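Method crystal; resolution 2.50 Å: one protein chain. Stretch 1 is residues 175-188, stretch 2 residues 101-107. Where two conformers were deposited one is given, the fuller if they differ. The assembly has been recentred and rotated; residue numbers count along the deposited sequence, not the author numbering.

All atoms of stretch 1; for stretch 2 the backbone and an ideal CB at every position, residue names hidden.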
ATOM      1  N   ARG A 175      18.841  -4.671   7.662  1.00 78.74           N
ATOM      2  CA  ARG A 175      19.406  -4.028   6.480  1.00 83.67           C
ATOM      3  C   ARG A 175      18.518  -2.903   5.992  1.00 76.47           C
ATOM      4  O   ARG A 175      18.994  -1.841   5.624  1.00 80.19           O
ATOM      5  CB  ARG A 175      19.588  -5.060   5.366  1.00 94.96           C
ATOM      6  CG  ARG A 175      20.802  -5.950   5.600  1.00113.33           C
ATOM      7  CD  ARG A 175      20.862  -7.146   4.663  1.00125.72           C
ATOM      8  NE  ARG A 175      19.860  -8.170   4.985  1.00131.81           N
ATOM      9  CZ  ARG A 175      19.927  -9.450   4.610  1.00139.13           C
ATOM     10  NH1 ARG A 175      20.965  -9.907   3.901  1.00141.91           N
ATOM     11  NH2 ARG A 175      18.947 -10.288   4.951  1.00137.97           N
ATOM     12  N   LEU A 176      17.216  -3.145   6.007  1.00 67.31           N
ATOM     13  CA  LEU A 176      16.241  -2.222   5.446  1.00 62.53           C
ATOM     14  C   LEU A 176      16.106  -0.887   6.198  1.00 61.25           C
ATOM     15  O   LEU A 176      15.983   0.187   5.581  1.00 58.65           O
ATOM     16  CB  LEU A 176      14.881  -2.915   5.418  1.00 58.27           C
ATOM     17  CG  LEU A 176      13.819  -2.377   4.475  1.00 56.44           C
ATOM     18  CD1 LEU A 176      14.402  -2.036   3.112  1.00 58.31           C
ATOM     19  CD2 LEU A 176      12.739  -3.429   4.339  1.00 55.14           C
ATOM     20  N   ASP A 177      16.096  -0.949   7.527  1.00 59.29           N
ATOM     21  CA  ASP A 177      15.747   0.233   8.307  1.00 56.32           C
ATOM     22  C   ASP A 177      16.806   1.321   8.181  1.00 59.04           C
ATOM     23  O   ASP A 177      16.476   2.476   7.898  1.00 59.41           O
ATOM     24  CB  ASP A 177      15.462  -0.118   9.760  1.00 55.80           C
ATOM     25  CG  ASP A 177      14.977   1.067  10.534  1.00 58.20           C
ATOM     26  OD1 ASP A 177      15.610   1.430  11.565  1.00 66.15           O
ATOM     27  OD2 ASP A 177      13.975   1.653  10.083  1.00 54.19           O
ATOM     28  N   PRO A 178      18.091   0.964   8.379  1.00 62.63           N
ATOM     29  CA  PRO A 178      19.170   1.947   8.172  1.00 64.51           C
ATOM     30  C   PRO A 178      19.124   2.599   6.801  1.00 66.31           C
ATOM     31  O   PRO A 178      19.235   3.821   6.707  1.00 69.75           O
ATOM     32  CB  PRO A 178      20.443   1.122   8.299  1.00 66.37           C
ATOM     33  CG  PRO A 178      20.073  -0.062   9.122  1.00 66.89           C
ATOM     34  CD  PRO A 178      18.619  -0.343   8.833  1.00 65.00           C
ATOM     35  N   ARG A 179      18.913   1.796   5.761  1.00 66.92           N
ATOM     36  CA  ARG A 179      18.725   2.315   4.427  1.00 67.79           C
ATOM     37  C   ARG A 179      17.540   3.278   4.407  1.00 63.39           C
ATOM     38  O   ARG A 179      17.657   4.369   3.881  1.00 64.28           O
ATOM     39  CB  ARG A 179      18.521   1.176   3.418  1.00 72.89           C
ATOM     40  CG  ARG A 179      17.859   1.632   2.113  1.00 76.24           C
ATOM     41  CD  ARG A 179      18.281   0.794   0.925  1.00 78.70           C
ATOM     42  NE  ARG A 179      17.238  -0.142   0.513  1.00 78.14           N
ATOM     43  CZ  ARG A 179      16.244   0.137  -0.326  1.00 76.49           C
ATOM     44  NH1 ARG A 179      16.075   1.353  -0.857  1.00 76.99           N
ATOM     45  NH2 ARG A 179      15.398  -0.822  -0.628  1.00 79.31           N
ATOM     46  N   VAL A 180      16.409   2.897   4.980  1.00 58.30           N
ATOM     47  CA  VAL A 180      15.266   3.802   4.958  1.00 58.54           C
ATOM     48  C   VAL A 180      15.631   5.089   5.680  1.00 60.38           C
ATOM     49  O   VAL A 180      15.432   6.179   5.153  1.00 62.23           O
ATOM     50  CB  VAL A 180      13.979   3.182   5.547  1.00 55.20           C
ATOM     51  CG1 VAL A 180      12.881   4.244   5.706  1.00 51.41           C
ATOM     52  CG2 VAL A 180      13.542   2.011   4.671  1.00 51.56           C
ATOM     53  N   GLN A 181      16.184   4.961   6.872  1.00 61.20           N
ATOM     54  CA  GLN A 181      16.505   6.148   7.672  1.00 63.86           C
ATOM     55  C   GLN A 181      17.454   7.053   6.943  1.00 64.55           C
ATOM     56  O   GLN A 181      17.258   8.252   6.903  1.00 64.74           O
ATOM     57  CB  GLN A 181      17.058   5.746   9.058  1.00 65.72           C
ATOM     58  CG  GLN A 181      15.962   5.247  10.008  1.00 65.02           C
ATOM     59  CD  GLN A 181      14.872   6.297  10.252  1.00 65.43           C
ATOM     60  OE1 GLN A 181      13.831   6.310   9.594  1.00 64.65           O
ATOM     61  NE2 GLN A 181      15.126   7.201  11.185  1.00 69.52           N
ATOM     62  N   THR A 182      18.469   6.463   6.333  1.00 67.80           N
ATOM     63  CA  THR A 182      19.484   7.237   5.618  1.00 71.94           C
ATOM     64  C   THR A 182      18.905   7.879   4.364  1.00 69.56           C
ATOM     65  O   THR A 182      19.080   9.083   4.164  1.00 72.73           O
ATOM     66  CB  THR A 182      20.685   6.355   5.211  1.00 76.70           C
ATOM     67  OG1 THR A 182      21.083   5.543   6.326  1.00 76.44           O
ATOM     68  CG2 THR A 182      21.870   7.212   4.769  1.00 79.44           C
ATOM     69  N   GLU A 183      18.237   7.059   3.530  0.50 67.26           N
ATOM     70  CA  GLU A 183      17.573   7.507   2.281  0.50 65.36           C
ATOM     71  C   GLU A 183      16.545   8.600   2.575  0.50 63.80           C
ATOM     72  O   GLU A 183      16.555   9.640   1.926  0.50 66.48           O
ATOM     73  CB  GLU A 183      16.940   6.326   1.490  0.50 63.38           C
ATOM     74  CG  GLU A 183      15.592   5.816   2.034  0.50 60.36           C
ATOM     75  CD  GLU A 183      14.895   4.661   1.253  0.50 56.19           C
ATOM     76  OE1 GLU A 183      14.077   3.930   1.844  0.50 50.49           O
ATOM     77  OE2 GLU A 183      15.117   4.476   0.047  0.50 60.60           O
ATOM     78  N   ALA A 184      15.707   8.393   3.594  1.00 61.34           N
ATOM     79  CA  ALA A 184      14.655   9.371   3.994  1.00 60.44           C
ATOM     80  C   ALA A 184      15.247  10.731   4.346  1.00 64.96           C
ATOM     81  O   ALA A 184      14.775  11.744   3.842  1.00 67.74           O
ATOM     82  CB  ALA A 184      13.841   8.859   5.179  1.00 54.45           C
ATOM     83  N   GLU A 185      16.257  10.754   5.215  1.00 69.33           N
ATOM     84  CA  GLU A 185      16.897  12.021   5.610  1.00 75.80           C
ATOM     85  C   GLU A 185      17.559  12.706   4.428  1.00 76.89           C
ATOM     86  O   GLU A 185      17.423  13.906   4.278  1.00 75.73           O
ATOM     87  CB  GLU A 185      17.911  11.839   6.748  1.00 82.21           C
ATOM     88  CG  GLU A 185      18.390  13.165   7.355  1.00 89.35           C
ATOM     89  CD  GLU A 185      19.040  13.008   8.726  1.00 98.60           C
ATOM     90  OE1 GLU A 185      18.565  12.129   9.493  1.00102.28           O
ATOM     91  OE2 GLU A 185      20.014  13.762   9.057  1.00105.49           O
ATOM     92  N   GLU A 186      18.236  11.941   3.576  1.00 78.32           N
ATOM     93  CA  GLU A 186      18.782  12.478   2.311  1.00 84.00           C
ATOM     94  C   GLU A 186      17.731  13.225   1.469  1.00 82.08           C
ATOM     95  O   GLU A 186      18.001  14.270   0.927  1.00 88.00           O
ATOM     96  CB  GLU A 186      19.396  11.359   1.450  1.00 87.68           C
ATOM     97  CG  GLU A 186      20.871  11.022   1.688  1.00 93.97           C
ATOM     98  CD  GLU A 186      21.325   9.732   0.980  1.00 95.25           C
ATOM     99  OE1 GLU A 186      22.544   9.606   0.722  1.00 99.26           O
ATOM    100  OE2 GLU A 186      20.487   8.834   0.685  1.00 92.13           O
ATOM    101  N   VAL A 187      16.536  12.669   1.352  1.00 78.73           N
ATOM    102  CA  VAL A 187      15.452  13.303   0.590  1.00 77.82           C
ATOM    103  C   VAL A 187      14.869  14.494   1.360  1.00 79.56           C
ATOM    104  O   VAL A 187      14.554  15.517   0.761  1.00 79.91           O
ATOM    105  CB  VAL A 187      14.359  12.242   0.223  1.00 70.84           C
ATOM    106  CG1 VAL A 187      13.084  12.882  -0.330  1.00 66.64           C
ATOM    107  CG2 VAL A 187      14.950  11.237  -0.755  1.00 67.06           C
ATOM    108  N   ARG A 188      14.739  14.349   2.683  1.00 80.86           N
ATOM    109  CA  ARG A 188      14.201  15.411   3.542  1.00 85.20           C
ATOM    110  C   ARG A 188      15.157  16.598   3.508  1.00 92.42           C
ATOM    111  O   ARG A 188      14.713  17.747   3.527  1.00 95.79           O
ATOM    112  CB  ARG A 188      13.993  14.910   4.983  1.00 86.73           C
ATOM    113  CG  ARG A 188      12.640  15.284   5.587  1.00 91.47           C
ATOM    114  CD  ARG A 188      12.464  14.819   7.031  1.00 94.19           C
ATOM    115  NE  ARG A 188      12.841  13.408   7.226  1.00 97.30           N
ATOM    116  CZ  ARG A 188      13.981  12.974   7.775  1.00 95.21           C
ATOM    117  NH1 ARG A 188      14.915  13.832   8.215  1.00 98.11           N
ATOM    118  NH2 ARG A 188      14.189  11.660   7.889  1.00 88.08           N
ATOM    119  N   UNK A 101      13.866   4.500  -7.616  1.00 70.73           N
ATOM    120  CA  UNK A 101      15.146   4.158  -7.025  1.00 74.11           C
ATOM    121  C   UNK A 101      15.022   3.741  -5.563  1.00 72.43           C
ATOM    122  O   UNK A 101      15.775   2.894  -5.097  1.00 72.08           O
ATOM    123  CB  UNK A 101      16.105   5.344  -7.146  1.00 74.11           C
ATOM    124  N   UNK A 102      14.055   4.313  -4.852  1.00 70.53           N
ATOM    125  CA  UNK A 102      13.903   4.046  -3.431  1.00 68.15           C
ATOM    126  C   UNK A 102      13.060   2.788  -3.156  1.00 64.86           C
ATOM    127  O   UNK A 102      12.816   2.449  -1.984  1.00 59.03           O
ATOM    128  CB  UNK A 102      13.268   5.258  -2.747  1.00 68.15           C
ATOM    129  N   UNK A 103      12.599   2.112  -4.213  1.00 62.29           N
ATOM    130  CA  UNK A 103      11.733   0.962  -4.045  1.00 59.93           C
ATOM    131  C   UNK A 103      12.480  -0.347  -4.041  1.00 59.32           C
ATOM    132  O   UNK A 103      11.941  -1.359  -3.642  1.00 57.31           O
ATOM    133  CB  UNK A 103      10.676   0.941  -5.151  1.00 59.93           C
ATOM    134  N   UNK A 104      13.731  -0.343  -4.437  1.00 63.87           N
ATOM    135  CA  UNK A 104      14.423  -1.608  -4.648  1.00 68.51           C
ATOM    136  C   UNK A 104      14.409  -2.456  -3.359  1.00 63.50           C
ATOM    137  O   UNK A 104      14.503  -1.935  -2.281  1.00 60.26           O
ATOM    138  CB  UNK A 104      15.860  -1.353  -5.107  1.00 68.51           C
ATOM    139  N   UNK A 105      14.158  -3.754  -3.482  1.00 65.44           N
ATOM    140  CA  UNK A 105      14.050  -4.692  -2.319  1.00 63.79           C
ATOM    141  C   UNK A 105      12.937  -4.475  -1.274  1.00 57.43           C
ATOM    142  O   UNK A 105      12.884  -5.202  -0.302  1.00 57.88           O
ATOM    143  CB  UNK A 105      15.379  -4.651  -1.561  1.00 63.79           C
ATOM    144  N   UNK A 106      12.053  -3.492  -1.444  1.00 51.93           N
ATOM    145  CA  UNK A 106      10.974  -3.293  -0.493  1.00 42.96           C
ATOM    146  C   UNK A 106       9.761  -4.141  -0.902  1.00 41.91           C
ATOM    147  O   UNK A 106       9.419  -4.262  -2.107  1.00 41.43           O
ATOM    148  CB  UNK A 106      10.599  -1.812  -0.407  1.00 42.96           C
ATOM    149  N   UNK A 107       9.106  -4.761   0.086  1.00 36.62           N
ATOM    150  CA  UNK A 107       8.027  -5.662  -0.224  1.00 34.17           C
ATOM    151  C   UNK A 107       6.694  -4.935  -0.492  1.00 33.96           C
ATOM    152  O   UNK A 107       6.514  -3.776  -0.027  1.00 31.90           O
ATOM    153  CB  UNK A 107       7.859  -6.659   0.925  1.00 34.17           C
TER

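Stretch 1 is helical throughout, and Arg 179, Glu 183 and Val 187, spaced one turn apart, point CA-to-CB toward stretch 2. Of these, Arg 179 and Glu 183 bring opposite charges, paired by a salt bridge (Arg 179 NH1 to Glu 183 OE2, 3.4 Å), and Val 187 brings an apolar methyl surface.

At position 101 the ideal CB has nothing of stretch 1 within 5.5 Å and points sideways. Almost any side chain would fit, polar ones readily. The residue is Gln 101, which makes no contact.

Position 102 also points sideways, but its ideal CB lies 3.4 Å from Glu 183 OE2, with Val 187 further along the helix. A long apolar or aromatic side chain could reach that valine; a donor could instead answer the carboxylate. The residue is Phe 102, with chi1 in m. Its CZ comes 3.4 Å from Val 187 CG2, an apolar contact, while CD2 lies 3.3 Å from Glu 183 OE2.

Position 103 directs its CB away from the helix, and nothing lies within 5.5 Å, so stretch 1 hardly constrains the choice. It is Met 103, the first residue of a type II turn closed by the backbone bond from N of 106 to Met 103 O (3.1 Å).

Position 104, with phi/psi of -58/137, suits the second place of that turn, where proline would also be at home. Its ideal CB is 4.5 Å from Arg 179 NH2, so an acidic or neutral polar side chain seems the easier choice. The residue is Arg 104: its NH1 lies over one face of the Arg 179 guanidinium, 3.3 Å from Arg 179 NE. Both atoms are donors, so no hydrogen bond links them.

At position 105 phi is positive (62/3), which favours glycine, with asparagine or aspartate tolerable. The CB points toward the helix, 3.9 Å from Arg 179 NH2, making an acid electrostatically reasonable. It is Asp 105; its carboxylate forms a long salt bridge with Arg 104 (NE to OD2, 3.8 Å), charges only.

Position 106 points sideways, with Leu 176 CD1 5.2 Å and Arg 179 NH2 4.9 Å from its ideal CB, both on the same side of it. A long aliphatic chain could run along here, and a terminal amine could reach Glu 183. Lys 106 does both: CG lies 4.1 Å from Leu 176 CD1, and NZ donates to Glu 183 OE1 at 2.6 Å in a salt bridge. NZ also donates to Phe 102 O (2.8 Å).

Position 107, at -81/155, permits proline, with no close neighbour at its CB. It is Pro 107, peripheral here.

Stretch 2 (101-107) QFMRDKP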
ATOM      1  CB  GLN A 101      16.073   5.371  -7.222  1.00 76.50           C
ATOM      2  CG  GLN A 101      16.942   5.799  -6.057  1.00 79.30           C
ATOM      3  CD  GLN A 101      17.641   7.144  -6.333  1.00 82.40           C
ATOM      4  OE1 GLN A 101      17.012   8.208  -6.353  1.00 81.86           O
ATOM      5  NE2 GLN A 101      18.936   7.089  -6.565  1.00 83.96           N
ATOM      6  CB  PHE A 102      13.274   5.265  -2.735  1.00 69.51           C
ATOM      7  CG  PHE A 102      14.075   6.544  -2.875  1.00 71.09           C
ATOM      8  CD1 PHE A 102      13.521   7.669  -3.498  1.00 73.08           C
ATOM      9  CD2 PHE A 102      15.357   6.626  -2.384  1.00 72.70           C
ATOM     10  CE1 PHE A 102      14.239   8.843  -3.629  1.00 74.98           C
ATOM     11  CE2 PHE A 102      16.097   7.799  -2.518  1.00 77.20           C
ATOM     12  CZ  PHE A 102      15.535   8.910  -3.136  1.00 77.13           C
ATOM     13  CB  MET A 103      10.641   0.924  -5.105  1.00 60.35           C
ATOM     14  CG  MET A 103       9.276   1.478  -4.685  1.00 60.92           C
ATOM     15  SD  MET A 103       8.630   0.884  -3.102  1.00 60.56           S
ATOM     16  CE  MET A 103       9.563   2.067  -2.186  1.00 57.67           C
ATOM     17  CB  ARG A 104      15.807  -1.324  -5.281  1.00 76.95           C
ATOM     18  CG  ARG A 104      16.976  -2.223  -4.916  1.00 83.06           C
ATOM     19  CD  ARG A 104      17.703  -1.680  -3.690  1.00 87.75           C
ATOM     20  NE  ARG A 104      19.155  -1.813  -3.763  1.00 91.55           N
ATOM     21  CZ  ARG A 104      19.999  -1.404  -2.818  1.00 92.50           C
ATOM     22  NH1 ARG A 104      19.555  -0.821  -1.719  1.00 84.75           N
ATOM     23  NH2 ARG A 104      21.313  -1.578  -2.987  1.00103.77           N
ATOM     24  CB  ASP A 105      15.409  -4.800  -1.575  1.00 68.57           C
ATOM     25  CG  ASP A 105      16.529  -5.427  -2.452  1.00 73.19           C
ATOM     26  OD1 ASP A 105      16.242  -6.322  -3.307  1.00 74.72           O
ATOM     27  OD2 ASP A 105      17.702  -5.026  -2.270  1.00 73.27           O
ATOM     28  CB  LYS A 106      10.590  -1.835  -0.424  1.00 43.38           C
ATOM     29  CG  LYS A 106      11.646  -0.973   0.251  1.00 45.03           C
ATOM     30  CD  LYS A 106      11.298   0.496   0.217  1.00 43.86           C
ATOM     31  CE  LYS A 106      12.393   1.382   0.811  1.00 45.70           C
ATOM     32  NZ  LYS A 106      12.050   2.825   0.637  1.00 45.44           N
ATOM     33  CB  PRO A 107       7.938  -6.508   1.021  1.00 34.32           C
ATOM     34  CG  PRO A 107       8.421  -5.668   2.109  1.00 33.73           C
ATOM     35  CD  PRO A 107       9.516  -4.857   1.491  1.00 36.56           C
TER
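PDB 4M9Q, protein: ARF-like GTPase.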